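Side-chain contacts in uncharacterized protein (Staphylococcus aureus subsp. aureus, PDB 4H0A), which is of unknown function but belongs to the CAP superfamily of cysteine-rich secretory proteins, pairing a CAP domain with a CAP-associated N-terminal region: residues Val45-Asp48 / Ile49-Thr53; Ile107-Ser111 / Ala112-Asn116; Asn204-Ile207 / Ser208-Glu211. One frame throughout, in Å; residues are numbered along the deposited sequence.

Overall arrangement
From the N terminus, contact 1 (45-53) closes the turn that carries the loop after strand 9-11 into helix 50-56, beside strands 69-76, 79-86 and 89-96 of the seven-stranded antiparallel sheet. Contact 2 (107-116) folds up the loop between strands 89-96 and 125-128, near strands 145-150, 153-159 and 166-172 of the same sheet, its centre about 28 Å from that of contact 1. Contact 3 (204-211) closes no loop; it lies along helix 201-219, between edge strand 61-65 and the CAP domain's mixed sheet. The three follow in series without nesting or crossing, and contacts 2 and 3 lie on opposite sides of the chain's centre.

Contact 1: residues Val45-Asp48 / Ile49-Thr53; sequences VGKD and IKVLT
An Asx turn at the mouth of helix 50-56 joins Asp48 to Lys50: the carboxylate atom Asp48 OD1 accepts Lys50 N at 2.9 Å, a nearly straight capping bond with an N-H...O angle of 168°. The amide reaches OD1 on its anti side, close to the carboxylate plane. With CG anti to the backbone N (chi1 -170°), the Asp48 carboxylate is placed beside its own carbonyl carbon, where OD1 meets Lys50 N. The Asp48 carbonyl closes the first turn, Val51 N bonding to Asp48 O at 3.1 Å. The negative group at this helix start would probably be stabilised by the amide it receives. The Lys50 chain, bent at chi3, runs past the carboxylate, Lys50 CG approaching Asp48 OD1 to 3.3 Å. Its ammonium stops short of a salt bridge, with Lys50 NZ 4.3 Å from Asp48 OD1. Behind the turn, buried Ile49 packs on Tyr72, Val83 and Ile90 of the antiparallel sheet. On the outer side the extended Lys47 chain slants across Val51, Lys47 CD meeting Val51 CG1 at 4.2 Å. One water joins the two charged ends, donating to Asp48 OD2 at 2.7 Å and accepting from Lys50 NZ at 3.0 Å.

Contact 2: residues Ile107-Ser111 / Ala112-Asn116; sequences IGQHS and AEIFN
Gln109 and Glu113 run nearly perpendicular to each other, both extended beyond CG. Gln109 NE2 comes within 3.3 Å of Glu113 OE2, but the angle is too poor for a hydrogen bond and the amide and carboxylate planes stand 58° apart. The first torsion of Gln109 (chi1 77°) tucks CG between the backbone N and the carbonyl carbon, and the other amide atom, OE1, accepts Lys106 N from just upstream. Glu113 also reaches back through a water, which donates to Glu113 OE1 at 3.2 Å and accepts from His110 N at 3.0 Å. Buried Ser111 bonds weakly through OG to Lys164 O. Its carbonyl oxygen is flanked by two side chains: Ile114 CD1 touches Ser111 O at 3.6 Å, and Phe115, its CG beside its own N at a chi1 of only -35°, brings one ring face over the oxygen, which sits 3.5 Å above the ring plane, offset toward the rim. Ile114 continues inward onto Val157 and Val166. In the backbone, Glu113 N bonds to His110 O and Ile114 N to Ser111 O, each at 3.2 Å. The result is two consecutive helical turns, without a regular helix, packed across strands 145-150, 153-159 and 166-172 of the seven-stranded antiparallel sheet.

Contact 3: residues Asn204-Ile207 / Ser208-Glu211; sequences NQLI and SLYE. With EDO (1,2-ethanediol), chain D.
Leu206 packs over a face of the Tyr210 ring one helical turn on. Its CD1 methyl makes a CH-pi contact, 4.0 Å from the ring centroid and 26° off the normal, while Leu206 CD1 comes to 3.6 Å from Tyr210 CZ. A first torsion of 174° turns the Leu206 side chain away from its own N and lays CD1 over the ring, with both methyls near the phenol oxygen; CD1 also meets Leu209 CD2 at 4.2 Å. The Leu206 carbonyl oxygen lies over a face of the same ring, 3.4 Å above its plane and toward the rim, and accepts Tyr210 N at 3.1 Å. Regular i-to-i+4 bonds run through helix 201-219, which packs against the mixed sheet of the CAP domain, Leu209 and Tyr210 both touching Leu318 and Tyr210 OH accepting from Gly309 N. The other flank, facing strand 61-65 of the N-terminal sheet, is more polar and partly open. There Ile207 and Glu211 run alongside each other, Ile207 CG2 3.7 Å from Glu211 OE2. The Glu211 carboxylate forms salt bridges to Lys75 and Arg61 and a hydrogen bond to Tyr80, and Arg61 also donates to Ser208 OG and Asn204 OD1. The Asn204 amide holds a 1,2-ethanediol, probably from the crystallisation liquor, through both polar atoms: EDO O2 donates to Asn204 OD1 at 2.8 Å, and Asn204 ND2, which also bonds to Glu200 O, donates to EDO O1 at 3.0 Å.

Contact 1: residues Val45-Asp48 / Ile49-Thr53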
loop_
_atom_site.group_PDB
_atom_site.type_symbol
_atom_site.label_atom_id
_atom_site.label_comp_id
_atom_site.label_asym_id
_atom_site.label_seq_id
_atom_site.Cartn_x
_atom_site.Cartn_y
_atom_site.Cartn_z
ATOM N N VAL A 45 14.948 -0.418 -9.914
ATOM C CA VAL A 45 15.120 0.907 -9.310
ATOM C C VAL A 45 16.376 1.556 -9.902
ATOM O O VAL A 45 17.436 0.930 -9.930
ATOM C CB VAL A 45 15.151 0.837 -7.762
ATOM C CG1 VAL A 45 15.432 2.215 -7.151
ATOM C CG2 VAL A 45 13.835 0.267 -7.219
ATOM N N GLY A 46 16.219 2.774 -10.417
ATOM C CA GLY A 46 17.298 3.522 -11.054
ATOM C C GLY A 46 17.297 3.419 -12.566
ATOM O O GLY A 46 17.985 4.202 -13.217
ATOM N N LYS A 47 16.532 2.471 -13.151
ATOM C CA LYS A 47 16.459 2.325 -14.609
ATOM C C LYS A 47 15.373 3.208 -15.183
ATOM O O LYS A 47 14.478 3.647 -14.460
ATOM C CB LYS A 47 16.186 0.872 -15.007
ATOM C CG LYS A 47 17.310 -0.081 -14.644
ATOM C CD LYS A 47 17.058 -1.461 -15.233
ATOM C CE LYS A 47 18.245 -2.379 -15.096
ATOM N NZ LYS A 47 17.893 -3.778 -15.449
ATOM N N ASP A 48 15.437 3.454 -16.495
ATOM C CA ASP A 48 14.425 4.250 -17.182
ATOM C C ASP A 48 13.161 3.417 -17.311
ATOM O O ASP A 48 13.249 2.202 -17.486
ATOM C CB ASP A 48 14.930 4.705 -18.558
ATOM C CG ASP A 48 14.026 5.730 -19.212
ATOM O OD1 ASP A 48 12.991 5.328 -19.791
ATOM O OD2 ASP A 48 14.341 6.933 -19.129
ATOM N N ILE A 49 11.985 4.064 -17.227
ATOM C CA ILE A 49 10.695 3.367 -17.321
ATOM C C ILE A 49 10.535 2.603 -18.663
ATOM O O ILE A 49 9.860 1.574 -18.682
ATOM C CB ILE A 49 9.508 4.333 -17.065
ATOM C CG1 ILE A 49 8.178 3.570 -16.853
ATOM C CG2 ILE A 49 9.348 5.403 -18.170
ATOM C CD1 ILE A 49 8.191 2.484 -15.778
ATOM N N LYS A 50 11.214 3.050 -19.743
ATOM C CA LYS A 50 11.182 2.378 -21.057
ATOM C C LYS A 50 11.661 0.910 -20.984
ATOM O O LYS A 50 11.267 0.108 -21.828
ATOM C CB LYS A 50 12.042 3.135 -22.078
ATOM C CG LYS A 50 11.449 4.468 -22.539
ATOM C CD LYS A 50 12.467 5.262 -23.380
ATOM C CE LYS A 50 12.511 6.734 -23.067
ATOM N NZ LYS A 50 13.772 7.363 -23.544
ATOM N N VAL A 51 12.484 0.558 -19.976
ATOM C CA VAL A 51 12.962 -0.811 -19.776
ATOM C C VAL A 51 11.777 -1.756 -19.487
ATOM O O VAL A 51 11.771 -2.881 -19.986
ATOM C CB VAL A 51 14.031 -0.876 -18.650
ATOM C CG1 VAL A 51 14.359 -2.321 -18.273
ATOM C CG2 VAL A 51 15.294 -0.131 -19.068
ATOM N N LEU A 52 10.786 -1.317 -18.700
ATOM C CA LEU A 52 9.616 -2.154 -18.391
ATOM C C LEU A 52 8.618 -2.155 -19.529
ATOM O O LEU A 52 8.015 -3.192 -19.805
ATOM C CB LEU A 52 8.914 -1.685 -17.118
ATOM C CG LEU A 52 9.761 -1.578 -15.863
ATOM C CD1 LEU A 52 8.878 -1.278 -14.681
ATOM C CD2 LEU A 52 10.560 -2.867 -15.597
ATOM N N THR A 53 8.417 -1.001 -20.183
ATOM C CA THR A 53 7.505 -0.921 -21.322
ATOM C C THR A 53 7.976 -1.908 -22.404
ATOM O O THR A 53 7.145 -2.577 -23.002
ATOM C CB THR A 53 7.387 0.523 -21.824
ATOM O OG1 THR A 53 6.706 1.267 -20.810
ATOM C CG2 THR A 53 6.625 0.629 -23.142
HETATM O O HOH W 1 14.405 8.863 -20.980
#

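Contact 2: residues Ile107-Ser111 / Ala112-Asn116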
loop_
_atom_site.group_PDB
_atom_site.type_symbol
_atom_site.label_atom_id
_atom_site.label_comp_id
_atom_site.label_asym_id
_atom_site.label_seq_id
_atom_site.Cartn_x
_atom_site.Cartn_y
_atom_site.Cartn_z
ATOM N N ILE A 107 7.755 -14.025 -2.205
ATOM C CA ILE A 107 6.377 -13.928 -1.719
ATOM C C ILE A 107 5.997 -15.300 -1.144
ATOM O O ILE A 107 6.229 -16.314 -1.800
ATOM C CB ILE A 107 5.385 -13.493 -2.849
ATOM C CG1 ILE A 107 5.744 -12.108 -3.471
ATOM C CG2 ILE A 107 3.937 -13.516 -2.340
ATOM C CD1 ILE A 107 5.930 -10.998 -2.523
ATOM N N GLY A 108 5.455 -15.315 0.065
ATOM C CA GLY A 108 5.054 -16.548 0.736
ATOM C C GLY A 108 6.108 -17.152 1.645
ATOM O O GLY A 108 5.806 -18.119 2.344
ATOM N N GLN A 109 7.343 -16.615 1.676
ATOM C CA GLN A 109 8.363 -17.177 2.566
ATOM C C GLN A 109 8.055 -16.817 4.010
ATOM O O GLN A 109 7.383 -15.810 4.249
ATOM C CB GLN A 109 9.776 -16.676 2.197
ATOM C CG GLN A 109 10.112 -15.257 2.644
ATOM C CD GLN A 109 11.556 -14.950 2.384
ATOM O OE1 GLN A 109 11.905 -14.314 1.403
ATOM N NE2 GLN A 109 12.430 -15.423 3.240
ATOM N N HIS A 110 8.609 -17.579 4.968
ATOM C CA HIS A 110 8.450 -17.254 6.384
ATOM C C HIS A 110 9.210 -15.969 6.670
ATOM O O HIS A 110 10.380 -15.869 6.301
ATOM C CB HIS A 110 8.962 -18.390 7.287
ATOM C CG HIS A 110 8.179 -19.653 7.144
ATOM N ND1 HIS A 110 6.818 -19.686 7.386
ATOM C CD2 HIS A 110 8.592 -20.892 6.791
ATOM C CE1 HIS A 110 6.441 -20.932 7.150
ATOM N NE2 HIS A 110 7.477 -21.695 6.795
ATOM N N SER A 111 8.559 -14.981 7.295
ATOM C CA SER A 111 9.210 -13.694 7.581
ATOM C C SER A 111 10.377 -13.846 8.588
ATOM O O SER A 111 11.323 -13.072 8.515
ATOM C CB SER A 111 8.199 -12.668 8.091
ATOM O OG SER A 111 7.861 -12.899 9.449
ATOM N N ALA A 112 10.342 -14.852 9.490
ATOM C CA ALA A 112 11.434 -15.078 10.455
ATOM C C ALA A 112 12.766 -15.466 9.768
ATOM O O ALA A 112 13.834 -15.211 10.330
ATOM C CB ALA A 112 11.046 -16.162 11.450
ATOM N N GLU A 113 12.691 -16.089 8.568
ATOM C CA GLU A 113 13.841 -16.503 7.745
ATOM C C GLU A 113 14.631 -15.284 7.166
ATOM O O GLU A 113 15.776 -15.451 6.758
ATOM C CB GLU A 113 13.323 -17.389 6.591
ATOM C CG GLU A 113 14.361 -18.067 5.713
ATOM C CD GLU A 113 13.722 -18.921 4.635
ATOM O OE1 GLU A 113 13.246 -20.033 4.964
ATOM O OE2 GLU A 113 13.666 -18.468 3.469
ATOM N N ILE A 114 14.029 -14.089 7.099
ATOM C CA ILE A 114 14.711 -12.895 6.581
ATOM C C ILE A 114 15.883 -12.523 7.486
ATOM O O ILE A 114 17.010 -12.382 7.021
ATOM C CB ILE A 114 13.711 -11.715 6.451
ATOM C CG1 ILE A 114 12.688 -12.006 5.338
ATOM C CG2 ILE A 114 14.445 -10.392 6.183
ATOM C CD1 ILE A 114 11.418 -11.240 5.464
ATOM N N PHE A 115 15.617 -12.434 8.776
ATOM C CA PHE A 115 16.599 -12.016 9.769
ATOM C C PHE A 115 17.787 -12.989 9.990
ATOM O O PHE A 115 18.810 -12.540 10.510
ATOM C CB PHE A 115 15.914 -11.786 11.131
ATOM C CG PHE A 115 14.514 -11.216 11.069
ATOM C CD1 PHE A 115 14.273 -9.989 10.469
ATOM C CD2 PHE A 115 13.441 -11.908 11.608
ATOM C CE1 PHE A 115 12.980 -9.467 10.402
ATOM C CE2 PHE A 115 12.150 -11.389 11.538
ATOM C CZ PHE A 115 11.927 -10.174 10.927
ATOM N N ASN A 116 17.676 -14.281 9.631
ATOM C CA ASN A 116 18.769 -15.234 9.902
ATOM C C ASN A 116 20.090 -14.890 9.186
ATOM O O ASN A 116 21.155 -15.212 9.719
ATOM C CB ASN A 116 18.375 -16.682 9.576
ATOM C CG ASN A 116 18.138 -17.032 8.140
ATOM O OD1 ASN A 116 18.283 -16.210 7.226
ATOM N ND2 ASN A 116 17.735 -18.285 7.916
HETATM O O HOH W 2 10.174 -20.017 4.134
#

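Contact 3: residues Asn204-Ile207 / Ser208-Glu211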
loop_
_atom_site.group_PDB
_atom_site.type_symbol
_atom_site.label_atom_id
_atom_site.label_comp_id
_atom_site.label_asym_id
_atom_site.label_seq_id
_atom_site.Cartn_x
_atom_site.Cartn_y
_atom_site.Cartn_z
ATOM N N ASN A 204 -7.272 7.603 -8.681
ATOM C CA ASN A 204 -6.323 6.512 -8.947
ATOM C C ASN A 204 -5.898 5.818 -7.649
ATOM O O ASN A 204 -5.623 4.614 -7.690
ATOM C CB ASN A 204 -5.127 7.008 -9.733
ATOM C CG ASN A 204 -5.468 7.077 -11.189
ATOM O OD1 ASN A 204 -5.606 6.033 -11.824
ATOM N ND2 ASN A 204 -5.764 8.263 -11.711
ATOM N N GLN A 205 -5.863 6.539 -6.502
ATOM C CA GLN A 205 -5.553 5.898 -5.218
ATOM C C GLN A 205 -6.697 4.962 -4.860
ATOM O O GLN A 205 -6.457 3.907 -4.294
ATOM C CB GLN A 205 -5.326 6.920 -4.085
ATOM C CG GLN A 205 -4.099 7.826 -4.235
ATOM C CD GLN A 205 -2.807 7.082 -4.442
ATOM O OE1 GLN A 205 -2.171 7.181 -5.495
ATOM N NE2 GLN A 205 -2.375 6.347 -3.436
ATOM N N LEU A 206 -7.949 5.356 -5.197
ATOM C CA LEU A 206 -9.113 4.506 -4.932
ATOM C C LEU A 206 -9.016 3.219 -5.768
ATOM O O LEU A 206 -9.287 2.138 -5.246
ATOM C CB LEU A 206 -10.432 5.253 -5.243
ATOM C CG LEU A 206 -11.724 4.428 -5.138
ATOM C CD1 LEU A 206 -11.874 3.811 -3.733
ATOM C CD2 LEU A 206 -12.934 5.275 -5.481
ATOM N N ILE A 207 -8.614 3.327 -7.058
ATOM C CA ILE A 207 -8.462 2.143 -7.915
ATOM C C ILE A 207 -7.344 1.256 -7.354
ATOM O O ILE A 207 -7.503 0.041 -7.323
ATOM C CB ILE A 207 -8.214 2.519 -9.407
ATOM C CG1 ILE A 207 -9.482 3.173 -9.998
ATOM C CG2 ILE A 207 -7.843 1.259 -10.236
ATOM C CD1 ILE A 207 -9.205 4.092 -11.166
ATOM N N SER A 208 -6.225 1.846 -6.920
ATOM C CA SER A 208 -5.136 1.060 -6.306
ATOM C C SER A 208 -5.597 0.389 -5.008
ATOM O O SER A 208 -5.206 -0.747 -4.745
ATOM C CB SER A 208 -3.939 1.948 -6.004
ATOM O OG SER A 208 -3.364 2.394 -7.217
ATOM N N LEU A 209 -6.442 1.084 -4.206
ATOM C CA LEU A 209 -7.001 0.521 -2.972
ATOM C C LEU A 209 -7.790 -0.754 -3.309
ATOM O O LEU A 209 -7.604 -1.767 -2.655
ATOM C CB LEU A 209 -7.900 1.550 -2.251
ATOM C CG LEU A 209 -8.649 1.047 -0.993
ATOM C CD1 LEU A 209 -7.674 0.754 0.131
ATOM C CD2 LEU A 209 -9.685 2.061 -0.546
ATOM N N TYR A 210 -8.639 -0.711 -4.346
ATOM C CA TYR A 210 -9.401 -1.890 -4.778
ATOM C C TYR A 210 -8.482 -3.005 -5.237
ATOM O O TYR A 210 -8.671 -4.167 -4.869
ATOM C CB TYR A 210 -10.344 -1.544 -5.959
ATOM C CG TYR A 210 -11.467 -0.564 -5.685
ATOM C CD1 TYR A 210 -12.197 -0.615 -4.497
ATOM C CD2 TYR A 210 -11.903 0.314 -6.675
ATOM C CE1 TYR A 210 -13.288 0.226 -4.277
ATOM C CE2 TYR A 210 -13.015 1.134 -6.481
ATOM C CZ TYR A 210 -13.708 1.085 -5.280
ATOM O OH TYR A 210 -14.771 1.930 -5.042
ATOM N N GLU A 211 -7.506 -2.660 -6.087
ATOM C CA GLU A 211 -6.588 -3.653 -6.660
ATOM C C GLU A 211 -5.719 -4.315 -5.603
ATOM O O GLU A 211 -5.597 -5.530 -5.620
ATOM C CB GLU A 211 -5.680 -3.009 -7.713
ATOM C CG GLU A 211 -6.420 -2.662 -8.993
ATOM C CD GLU A 211 -5.607 -1.873 -9.998
ATOM O OE1 GLU A 211 -4.526 -1.352 -9.640
ATOM O OE2 GLU A 211 -6.054 -1.791 -11.164
HETATM C C1 EDO D . -5.229 7.913 -15.522
HETATM O O1 EDO D . -5.791 8.954 -14.645
HETATM C C2 EDO D . -5.137 6.498 -14.919
HETATM O O2 EDO D . -6.415 5.941 -14.480
HETATM O O HOH W 3 -1.498 4.332 -6.278
#